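PDB 5WTZ: binary enterotoxin of Clostridium perfringens component a, which probably transfers ADP-ribose from NAD+ to actin, acting as the enzymatic component of a binary, iota-like enterotoxin of Clostridium perfringens. Local coordinates for residues 124-129 and 202-207; 215-220 and 296-301; 236-241 and 286-291. All coordinates share one frame; numbering follows the deposited sequence.

Contact 1 (124-129 and 202-207)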
loop_
_atom_site.group_PDB
_atom_site.type_symbol
_atom_site.label_atom_id
_atom_site.label_comp_id
_atom_site.label_asym_id
_atom_site.label_seq_id
_atom_site.Cartn_x
_atom_site.Cartn_y
_atom_site.Cartn_z
ATOM N N ASN A 124 -9.877 17.449 -13.867
ATOM C CA ASN A 124 -8.526 18.000 -13.955
ATOM C C ASN A 124 -7.792 17.832 -12.637
ATOM O O ASN A 124 -6.604 17.546 -12.619
ATOM C CB ASN A 124 -8.545 19.472 -14.358
ATOM C CG ASN A 124 -8.583 19.655 -15.857
ATOM O OD1 ASN A 124 -8.099 18.808 -16.610
ATOM N ND2 ASN A 124 -9.186 20.748 -16.304
ATOM N N ASN A 125 -8.503 18.006 -11.532
ATOM C CA ASN A 125 -7.908 17.764 -10.231
ATOM C C ASN A 125 -7.586 16.285 -10.059
ATOM O O ASN A 125 -6.572 15.920 -9.460
ATOM C CB ASN A 125 -8.834 18.253 -9.110
ATOM C CG ASN A 125 -8.917 19.772 -9.045
ATOM O OD1 ASN A 125 -8.004 20.475 -9.474
ATOM N ND2 ASN A 125 -10.002 20.279 -8.489
ATOM N N PHE A 126 -8.451 15.440 -10.604
ATOM C CA PHE A 126 -8.281 13.994 -10.534
ATOM C C PHE A 126 -7.030 13.589 -11.303
ATOM O O PHE A 126 -6.258 12.759 -10.832
ATOM C CB PHE A 126 -9.525 13.283 -11.081
ATOM C CG PHE A 126 -9.512 11.778 -10.924
ATOM C CD1 PHE A 126 -9.497 11.184 -9.669
ATOM C CD2 PHE A 126 -9.581 10.959 -12.047
ATOM C CE1 PHE A 126 -9.512 9.785 -9.535
ATOM C CE2 PHE A 126 -9.581 9.568 -11.927
ATOM C CZ PHE A 126 -9.572 8.979 -10.667
ATOM N N ALA A 127 -6.817 14.201 -12.462
ATOM C CA ALA A 127 -5.604 13.963 -13.249
ATOM C C ALA A 127 -4.333 14.201 -12.429
ATOM O O ALA A 127 -3.390 13.414 -12.490
ATOM C CB ALA A 127 -5.598 14.836 -14.498
ATOM N N LYS A 128 -4.312 15.280 -11.650
ATOM C CA LYS A 128 -3.145 15.579 -10.852
ATOM C C LYS A 128 -3.012 14.562 -9.716
ATOM O O LYS A 128 -1.913 14.043 -9.456
ATOM C CB LYS A 128 -3.222 17.008 -10.304
ATOM C CG LYS A 128 -3.108 18.081 -11.376
ATOM C CD LYS A 128 -3.204 19.487 -10.791
ATOM C CE LYS A 128 -3.100 20.561 -11.877
ATOM N NZ LYS A 128 -1.776 20.553 -12.573
ATOM N N LYS A 129 -4.132 14.261 -9.062
ATOM C CA LYS A 129 -4.135 13.384 -7.898
ATOM C C LYS A 129 -3.639 11.966 -8.225
ATOM O O LYS A 129 -2.897 11.383 -7.433
ATOM C CB LYS A 129 -5.534 13.320 -7.280
ATOM C CG LYS A 129 -5.633 12.405 -6.061
ATOM C CD LYS A 129 -4.658 12.826 -4.954
ATOM C CE LYS A 129 -4.690 11.848 -3.760
ATOM N NZ LYS A 129 -4.289 10.449 -4.098
ATOM N N GLN A 202 -21.261 9.368 -18.480
ATOM C CA GLN A 202 -19.812 9.535 -18.498
ATOM C C GLN A 202 -19.137 9.013 -17.234
ATOM O O GLN A 202 -19.599 9.248 -16.119
ATOM C CB GLN A 202 -19.445 11.005 -18.699
ATOM C CG GLN A 202 -19.768 11.521 -20.089
ATOM C CD GLN A 202 -19.291 12.946 -20.319
ATOM O OE1 GLN A 202 -18.736 13.581 -19.418
ATOM N NE2 GLN A 202 -19.516 13.458 -21.530
ATOM N N TYR A 203 -18.023 8.320 -17.428
ATOM C CA TYR A 203 -17.205 7.846 -16.334
ATOM C C TYR A 203 -15.776 8.289 -16.580
ATOM O O TYR A 203 -15.363 8.443 -17.726
ATOM C CB TYR A 203 -17.271 6.322 -16.214
ATOM C CG TYR A 203 -18.648 5.756 -15.945
ATOM C CD1 TYR A 203 -19.543 5.516 -16.992
ATOM C CD2 TYR A 203 -19.054 5.446 -14.646
ATOM C CE1 TYR A 203 -20.813 4.986 -16.752
ATOM C CE2 TYR A 203 -20.319 4.922 -14.399
ATOM C CZ TYR A 203 -21.192 4.693 -15.455
ATOM O OH TYR A 203 -22.446 4.169 -15.222
ATOM N N ALA A 204 -15.020 8.489 -15.507
ATOM C CA ALA A 204 -13.591 8.728 -15.629
ATOM C C ALA A 204 -12.883 7.391 -15.851
ATOM O O ALA A 204 -12.878 6.532 -14.964
ATOM C CB ALA A 204 -13.053 9.433 -14.387
ATOM N N LYS A 205 -12.320 7.202 -17.040
ATOM C CA LYS A 205 -11.619 5.966 -17.350
ATOM C C LYS A 205 -10.126 6.088 -17.023
ATOM O O LYS A 205 -9.384 6.843 -17.659
ATOM C CB LYS A 205 -11.824 5.592 -18.811
ATOM C CG LYS A 205 -11.162 4.299 -19.236
ATOM C CD LYS A 205 -11.280 4.132 -20.731
ATOM C CE LYS A 205 -10.281 3.129 -21.265
ATOM N NZ LYS A 205 -10.301 3.096 -22.757
ATOM N N VAL A 206 -9.697 5.323 -16.031
ATOM C CA VAL A 206 -8.292 5.251 -15.656
ATOM C C VAL A 206 -7.652 4.049 -16.345
ATOM O O VAL A 206 -8.001 2.896 -16.055
ATOM C CB VAL A 206 -8.118 5.141 -14.121
ATOM C CG1 VAL A 206 -6.644 5.026 -13.741
ATOM C CG2 VAL A 206 -8.745 6.342 -13.424
ATOM N N ASP A 207 -6.767 4.316 -17.293
ATOM C CA ASP A 207 -5.908 3.266 -17.816
ATOM C C ASP A 207 -4.789 3.088 -16.802
ATOM O O ASP A 207 -4.257 4.073 -16.280
ATOM C CB ASP A 207 -5.335 3.618 -19.188
ATOM C CG ASP A 207 -6.385 3.578 -20.299
ATOM O OD1 ASP A 207 -7.320 2.751 -20.239
ATOM O OD2 ASP A 207 -6.255 4.368 -21.251
#
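Ala204 is the first residue of strand 202-207 to meet Phe126 of helix 124-129: its CB lies 4.3 Å from Phe126 CE2, approaching the ring obliquely. A methyl group suits this place, because the alpha carbons of Phe126 and Ala204 are only 9.0 Å apart and the ring fills most of that gap. Phe126 spans it because its CG is anti to the backbone N (chi1 -174°), extending the benzyl group toward the strand. Lys205 points to the other side of the strand, and its ammonium makes a long salt bridge with Asp207. The contact packs helix 120-130 against strand 201-211, the middle strand of a five-stranded mixed sheet in an ADP-ribosyltransferase-like domain, through a single aromatic side chain. Val206, apolar and beta-branched as suits a buried strand position, turns back toward the helix. Its CG2, beside the backbone N, comes to the edge of the Phe126 ring, near the ring plane, 3.7 Å from CE2 and 3.9 Å from CZ, and the two side chains cross at about a right angle. Ile156 and Leu193, from the two flanking strands, also touch the buried ring, and Phe105 meets it edge-to-face.

Contact 2 (215-220 and 296-301). With NAD (nicotinamide-adenine-dinucleotide), chain B.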
loop_
_atom_site.group_PDB
_atom_site.type_symbol
_atom_site.label_atom_id
_atom_site.label_comp_id
_atom_site.label_asym_id
_atom_site.label_seq_id
_atom_site.Cartn_x
_atom_site.Cartn_y
_atom_site.Cartn_z
ATOM N N ASN A 215 7.928 -4.783 -1.337
ATOM C CA ASN A 215 7.140 -4.564 -0.132
ATOM C C ASN A 215 7.185 -5.849 0.679
ATOM O O ASN A 215 6.517 -6.822 0.341
ATOM C CB ASN A 215 5.700 -4.179 -0.492
ATOM C CG ASN A 215 4.862 -3.826 0.724
ATOM O OD1 ASN A 215 5.300 -3.991 1.874
ATOM N ND2 ASN A 215 3.632 -3.372 0.481
ATOM N N PHE A 216 7.990 -5.871 1.734
ATOM C CA PHE A 216 8.220 -7.120 2.457
ATOM C C PHE A 216 7.037 -7.556 3.324
ATOM O O PHE A 216 6.897 -8.745 3.609
ATOM C CB PHE A 216 9.487 -6.994 3.309
ATOM C CG PHE A 216 10.715 -6.765 2.487
ATOM C CD1 PHE A 216 11.071 -7.682 1.509
ATOM C CD2 PHE A 216 11.498 -5.641 2.671
ATOM C CE1 PHE A 216 12.190 -7.480 0.729
ATOM C CE2 PHE A 216 12.624 -5.432 1.888
ATOM C CZ PHE A 216 12.965 -6.356 0.918
ATOM N N GLU A 217 6.182 -6.601 3.696
ATOM C CA GLU A 217 5.064 -6.823 4.634
ATOM C C GLU A 217 5.525 -7.625 5.870
ATOM O O GLU A 217 6.141 -7.028 6.757
ATOM C CB GLU A 217 3.864 -7.480 3.912
ATOM C CG GLU A 217 3.270 -6.508 2.861
ATOM C CD GLU A 217 1.912 -6.915 2.307
ATOM O OE1 GLU A 217 1.580 -8.111 2.334
ATOM O OE2 GLU A 217 1.187 -6.021 1.839
ATOM N N ASN A 218 5.250 -8.934 5.944
ATOM C CA ASN A 218 5.635 -9.740 7.122
ATOM C C ASN A 218 6.861 -10.626 6.880
ATOM O O ASN A 218 7.276 -11.393 7.767
ATOM C CB ASN A 218 4.476 -10.637 7.595
ATOM C CG ASN A 218 3.238 -9.846 8.007
ATOM O OD1 ASN A 218 2.128 -10.182 7.613
ATOM N ND2 ASN A 218 3.427 -8.805 8.812
ATOM N N ASP A 219 7.446 -10.514 5.689
ATOM C CA ASP A 219 8.552 -11.385 5.273
ATOM C C ASP A 219 9.875 -10.922 5.880
ATOM O O ASP A 219 10.610 -10.181 5.240
ATOM C CB ASP A 219 8.655 -11.396 3.742
ATOM C CG ASP A 219 9.561 -12.500 3.205
ATOM O OD1 ASP A 219 10.285 -13.156 3.991
ATOM O OD2 ASP A 219 9.556 -12.695 1.967
ATOM N N VAL A 220 10.169 -11.360 7.102
ATOM C CA VAL A 220 11.386 -10.934 7.802
ATOM C C VAL A 220 12.664 -11.410 7.118
ATOM O O VAL A 220 13.686 -10.714 7.155
ATOM C CB VAL A 220 11.418 -11.427 9.280
ATOM C CG1 VAL A 220 10.243 -10.865 10.055
ATOM C CG2 VAL A 220 11.428 -12.944 9.361
ATOM N N ILE A 296 8.708 -0.048 -0.332
ATOM C CA ILE A 296 7.670 0.349 0.611
ATOM C C ILE A 296 8.212 0.219 2.043
ATOM O O ILE A 296 8.794 -0.806 2.401
ATOM C CB ILE A 296 6.394 -0.514 0.454
ATOM C CG1 ILE A 296 5.774 -0.319 -0.945
ATOM C CG2 ILE A 296 5.419 -0.192 1.579
ATOM C CD1 ILE A 296 5.577 1.167 -1.333
ATOM N N THR A 297 8.045 1.255 2.865
ATOM C CA THR A 297 8.411 1.144 4.275
ATOM C C THR A 297 7.280 1.703 5.154
ATOM O O THR A 297 6.363 2.337 4.650
ATOM C CB THR A 297 9.749 1.851 4.578
ATOM O OG1 THR A 297 10.218 1.439 5.868
ATOM C CG2 THR A 297 9.619 3.401 4.490
ATOM N N TYR A 298 7.348 1.454 6.458
ATOM C CA TYR A 298 6.226 1.702 7.375
ATOM C C TYR A 298 6.607 2.514 8.610
ATOM O O TYR A 298 7.752 2.521 9.040
ATOM C CB TYR A 298 5.615 0.368 7.840
ATOM C CG TYR A 298 5.111 -0.530 6.720
ATOM C CD1 TYR A 298 5.974 -1.437 6.085
ATOM C CD2 TYR A 298 3.784 -0.472 6.301
ATOM C CE1 TYR A 298 5.513 -2.260 5.058
ATOM C CE2 TYR A 298 3.310 -1.290 5.279
ATOM C CZ TYR A 298 4.178 -2.163 4.657
ATOM O OH TYR A 298 3.694 -2.964 3.659
ATOM N N ARG A 299 5.627 3.166 9.222
ATOM C CA ARG A 299 5.903 3.904 10.450
ATOM C C ARG A 299 4.645 3.947 11.300
ATOM O O ARG A 299 3.567 4.259 10.792
ATOM C CB ARG A 299 6.385 5.333 10.154
ATOM C CG ARG A 299 6.689 6.140 11.425
ATOM C CD ARG A 299 7.276 7.532 11.116
ATOM N NE ARG A 299 7.121 8.361 12.306
ATOM C CZ ARG A 299 7.857 8.232 13.405
ATOM N NH1 ARG A 299 8.852 7.339 13.448
ATOM N NH2 ARG A 299 7.620 9.005 14.464
ATOM N N ARG A 300 4.786 3.602 12.575
ATOM C CA ARG A 300 3.738 3.823 13.558
ATOM C C ARG A 300 3.897 5.254 14.040
ATOM O O ARG A 300 4.858 5.587 14.739
ATOM C CB ARG A 300 3.847 2.801 14.685
ATOM C CG ARG A 300 3.791 1.349 14.172
ATOM C CD ARG A 300 2.496 1.105 13.379
ATOM N NE ARG A 300 2.441 -0.173 12.656
ATOM C CZ ARG A 300 1.443 -1.051 12.770
ATOM N NH1 ARG A 300 0.449 -0.821 13.612
ATOM N NH2 ARG A 300 1.444 -2.178 12.073
ATOM N N MET A 301 2.995 6.126 13.603
ATOM C CA MET A 301 3.145 7.561 13.826
ATOM C C MET A 301 2.331 7.966 15.043
ATOM O O MET A 301 1.257 7.418 15.285
ATOM C CB MET A 301 2.690 8.365 12.595
ATOM C CG MET A 301 3.220 7.855 11.241
ATOM S SD MET A 301 2.429 8.675 9.831
ATOM C CE MET A 301 3.308 10.198 9.789
HETATM P PA NAD B . 10.214 9.917 16.994
HETATM O O1A NAD B . 11.315 10.822 17.493
HETATM O O2A NAD B . 9.915 9.827 15.528
HETATM O O5B NAD B . 8.825 10.295 17.721
HETATM C C5B NAD B . 8.742 10.694 19.094
HETATM C C4B NAD B . 7.504 11.548 19.291
HETATM O O4B NAD B . 7.657 12.736 18.502
HETATM C C3B NAD B . 6.238 10.840 18.818
HETATM O O3B NAD B . 5.164 11.182 19.710
HETATM C C2B NAD B . 6.001 11.437 17.437
HETATM O O2B NAD B . 4.617 11.457 17.074
HETATM C C1B NAD B . 6.585 12.839 17.559
HETATM N N9A NAD B . 7.113 13.264 16.247
HETATM C C8A NAD B . 8.047 12.635 15.510
HETATM N N7A NAD B . 8.273 13.309 14.348
HETATM C C5A NAD B . 7.454 14.367 14.342
HETATM C C6A NAD B . 7.173 15.490 13.424
HETATM N N6A NAD B . 7.836 15.594 12.251
HETATM N N1A NAD B . 6.222 16.385 13.787
HETATM C C2A NAD B . 5.565 16.290 14.956
HETATM N N3A NAD B . 5.782 15.301 15.845
HETATM C C4A NAD B . 6.688 14.330 15.584
HETATM O O3 NAD B . 10.566 8.444 17.525
HETATM P PN NAD B . 9.624 7.144 17.617
HETATM O O1N NAD B . 9.274 6.723 16.206
HETATM O O2N NAD B . 8.550 7.406 18.646
HETATM O O5D NAD B . 10.684 6.119 18.261
HETATM C C5D NAD B . 11.958 5.879 17.663
HETATM C C4D NAD B . 12.560 4.627 18.273
HETATM O O4D NAD B . 11.880 3.477 17.765
HETATM C C3D NAD B . 13.999 4.465 17.825
HETATM O O3D NAD B . 14.664 3.631 18.791
HETATM C C2D NAD B . 13.870 3.723 16.512
HETATM O O2D NAD B . 15.038 2.947 16.227
HETATM C C1D NAD B . 12.618 2.865 16.714
HETATM N N1N NAD B . 11.763 2.765 15.513
HETATM C C2N NAD B . 10.506 3.252 15.514
HETATM C C3N NAD B . 9.705 3.149 14.371
HETATM C C7N NAD B . 8.296 3.676 14.342
HETATM O O7N NAD B . 7.932 4.607 15.070
HETATM N N7N NAD B . 7.467 3.059 13.515
HETATM C C4N NAD B . 10.184 2.527 13.224
HETATM C C5N NAD B . 11.480 2.036 13.249
HETATM C C6N NAD B . 12.245 2.170 14.411
HETATM O O HOH W 1 1.362 -3.435 2.518
HETATM O O HOH W 2 8.920 -3.445 2.848
#
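Asn215 and Ile296 bring the two backbones closest, with alpha carbons 5.0 Å apart, where the start of the irregular segment 215-220, which goes on into a type II' turn from Phe216 to Asp219, passes Ile296 near the beginning of strand 295-301. A water bridges the backbones here, accepting from Phe216 N and donating to Ile296 O. With CG anti to the backbone N (chi1 -175°), Asn215 lays its side chain over Ile296, CG to CB 3.7 Å, and carries the amide on to Tyr298. The phenol OH of Tyr298 donates to Asn215 OD1 at 2.6 Å, in the carbonyl plane and on a lone pair; amide and ring planes stand 41° apart. Asparagine suits the place because OD1 also takes a weak bond from Glu217 N, while ND2 donates to a second water. That water lies in the plane of the Tyr298 ring at its edge and donates to the phenol oxygen (2.6 Å) and to Glu217 OE2 (2.7 Å), a carboxylate oxygen that also forms a salt bridge with Lys60. The next residue of the strand, Arg299, faces NAD: NH1 donates to O1N at 2.9 Å and NH2 more weakly to O2A at 2.7 Å, while Glu305 holds NE. Its long, extended chain and branched cation suit a diphosphate, and its place right after an aromatic residue is consistent with the aromatic-Arg motif of ADP-ribosyltransferases. The phenol OH thus donates a hydrogen bond to the amide oxygen and accepts one from water, a chain of bonds that reaches Glu217, paired with Lys60, and would be expected to polarise the hydroxyl while tying the linking segment to the strand whose next residue grips the dinucleotide.

Contact 3 (236-241 and 286-291)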
loop_
_atom_site.group_PDB
_atom_site.type_symbol
_atom_site.label_atom_id
_atom_site.label_comp_id
_atom_site.label_asym_id
_atom_site.label_seq_id
_atom_site.Cartn_x
_atom_site.Cartn_y
_atom_site.Cartn_z
ATOM N N LYS A 236 30.165 -0.178 6.570
ATOM C CA LYS A 236 31.627 -0.137 6.508
ATOM C C LYS A 236 32.179 1.271 6.342
ATOM O O LYS A 236 33.158 1.647 6.989
ATOM C CB LYS A 236 32.143 -1.000 5.353
ATOM C CG LYS A 236 32.692 -2.347 5.778
ATOM C CD LYS A 236 33.237 -3.125 4.591
ATOM C CE LYS A 236 32.758 -4.564 4.625
ATOM N NZ LYS A 236 32.726 -5.110 6.008
ATOM N N GLU A 237 31.564 2.039 5.454
ATOM C CA GLU A 237 32.066 3.358 5.105
ATOM C C GLU A 237 31.762 4.426 6.158
ATOM O O GLU A 237 32.176 5.569 5.989
ATOM C CB GLU A 237 31.482 3.814 3.767
ATOM C CG GLU A 237 31.536 2.803 2.640
ATOM C CD GLU A 237 31.504 3.470 1.278
ATOM O OE1 GLU A 237 31.831 4.675 1.195
ATOM O OE2 GLU A 237 31.124 2.798 0.296
ATOM N N LEU A 238 31.030 4.086 7.219
ATOM C CA LEU A 238 30.694 5.103 8.221
ATOM C C LEU A 238 31.942 5.568 8.966
ATOM O O LEU A 238 32.762 4.736 9.358
ATOM C CB LEU A 238 29.674 4.590 9.229
ATOM C CG LEU A 238 28.241 4.347 8.753
ATOM C CD1 LEU A 238 27.331 4.099 9.938
ATOM C CD2 LEU A 238 27.716 5.508 7.893
ATOM N N THR A 239 32.094 6.883 9.155
ATOM C CA THR A 239 33.123 7.381 10.067
ATOM C C THR A 239 32.751 6.948 11.482
ATOM O O THR A 239 31.578 6.648 11.749
ATOM C CB THR A 239 33.287 8.919 10.035
ATOM O OG1 THR A 239 32.099 9.539 10.541
ATOM C CG2 THR A 239 33.585 9.422 8.627
ATOM N N SER A 240 33.736 6.912 12.377
ATOM C CA SER A 240 33.487 6.471 13.740
ATOM C C SER A 240 32.441 7.381 14.396
ATOM O O SER A 240 31.573 6.896 15.117
ATOM C CB SER A 240 34.788 6.416 14.554
ATOM O OG SER A 240 35.535 7.616 14.477
ATOM N N ASN A 241 32.489 8.681 14.105
ATOM C CA ASN A 241 31.486 9.612 14.637
ATOM C C ASN A 241 30.091 9.428 14.023
ATOM O O ASN A 241 29.077 9.618 14.700
ATOM C CB ASN A 241 31.936 11.063 14.448
ATOM C CG ASN A 241 32.923 11.518 15.517
ATOM O OD1 ASN A 241 33.608 10.703 16.130
ATOM N ND2 ASN A 241 32.994 12.825 15.742
ATOM N N LEU A 286 23.424 9.448 6.269
ATOM C CA LEU A 286 22.261 9.004 5.517
ATOM C C LEU A 286 22.338 9.392 4.028
ATOM O O LEU A 286 21.520 8.958 3.228
ATOM C CB LEU A 286 20.991 9.570 6.156
ATOM C CG LEU A 286 20.724 9.082 7.575
ATOM C CD1 LEU A 286 19.509 9.745 8.214
ATOM C CD2 LEU A 286 20.555 7.564 7.587
ATOM N N LYS A 287 23.342 10.178 3.662
ATOM C CA LYS A 287 23.555 10.568 2.272
ATOM C C LYS A 287 24.568 9.655 1.580
ATOM O O LYS A 287 24.861 9.832 0.397
ATOM C CB LYS A 287 24.047 12.025 2.178
ATOM C CG LYS A 287 23.038 13.070 2.654
ATOM C CD LYS A 287 23.659 14.448 2.581
ATOM C CE LYS A 287 22.607 15.524 2.813
ATOM N NZ LYS A 287 22.180 15.558 4.227
ATOM N N LYS A 288 25.109 8.681 2.306
ATOM C CA LYS A 288 26.279 7.950 1.804
ATOM C C LYS A 288 25.916 6.785 0.870
ATOM O O LYS A 288 26.734 6.366 0.043
ATOM C CB LYS A 288 27.140 7.460 2.973
ATOM C CG LYS A 288 27.882 8.607 3.662
ATOM C CD LYS A 288 28.777 8.160 4.791
ATOM C CE LYS A 288 30.044 7.523 4.279
ATOM N NZ LYS A 288 31.030 7.364 5.391
ATOM N N ARG A 289 24.704 6.264 0.982
ATOM C CA ARG A 289 24.257 5.270 0.021
ATOM C C ARG A 289 22.755 5.368 -0.192
ATOM O O ARG A 289 21.977 4.866 0.619
ATOM C CB ARG A 289 24.646 3.863 0.470
ATOM C CG ARG A 289 24.201 2.773 -0.497
ATOM C CD ARG A 289 24.615 1.402 -0.001
ATOM N NE ARG A 289 25.956 1.020 -0.443
ATOM C CZ ARG A 289 26.208 0.096 -1.369
ATOM N NH1 ARG A 289 25.211 -0.555 -1.951
ATOM N NH2 ARG A 289 27.459 -0.181 -1.706
ATOM N N LYS A 290 22.362 6.043 -1.274
ATOM C CA LYS A 290 20.958 6.262 -1.613
ATOM C C LYS A 290 20.214 4.956 -1.769
ATOM O O LYS A 290 20.774 3.967 -2.245
ATOM C CB LYS A 290 20.829 7.064 -2.907
ATOM C CG LYS A 290 21.222 8.523 -2.757
ATOM C CD LYS A 290 21.194 9.184 -4.104
ATOM C CE LYS A 290 21.414 10.691 -4.021
ATOM N NZ LYS A 290 20.236 11.382 -3.423
ATOM N N ILE A 291 18.951 4.957 -1.350
ATOM C CA ILE A 291 18.066 3.808 -1.564
ATOM C C ILE A 291 18.172 3.336 -3.027
ATOM O O ILE A 291 17.917 4.104 -3.950
ATOM C CB ILE A 291 16.610 4.175 -1.201
ATOM C CG1 ILE A 291 16.500 4.495 0.291
ATOM C CG2 ILE A 291 15.641 3.050 -1.565
ATOM C CD1 ILE A 291 16.548 3.282 1.204
HETATM O O HOH W 3 28.063 2.544 -0.041
#
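Lys288 leaves its backbone with CG anti to the carbonyl carbon (chi1 -72°) and then bends at chi3 (76°), which carries its CE to the connection at Glu237 and Leu238. The chain is long enough to lie across that connection: CE passes 4.0 Å from Glu237 CB, and CD rests 4.2 Å from Leu238 CD2, so methylenes meet methyl and methylene groups. The modelled approach of NZ to Glu237 O is too short to be trusted; the ammonium forms a salt bridge with Glu242. The Glu237 side chain is poorly ordered, but as modelled its carboxylate reaches the other segment through water, which donates to OE2 at 3.1 Å and accepts from Arg289 NE at 2.6 Å, lying in the guanidinium plane at its edge. Charged, flexible residues suit such a surface position. Thr239 is the N-cap of helix 240-263, and its backbone N bonds Glu242 OE1, consistent with a capping box whose OE1 serves Lys288 too. The contact therefore joins the short connection between helices 220-237 and 240-263 to the loop that leads from helix 272-286 into strand 295-301, with Leu238 on Ala285 and Lys288 and Arg289 against Trp234.

The chain carries two five-stranded mixed sheets with the same strand order. Contact 1 packs a helix on the first sheet, contact 2 involves an outermost strand of the second, and contact 3 lies among helices and loops of the second half. The centre of contact 1 is about 30 Å from that of contact 2 and 42 Å from that of contact 3, away from the NAD site. Contact 2 lies where the chain passes from the first half to the second, and its strand 296-301 carries Arg299 into the NAD pocket. Contact 3 is nested within the chain loop closed by contact 2; their centres are about 22 Å apart and their nearest atoms about 8 Å. The side chain of Leu238 is about 14 Å from the bound NAD.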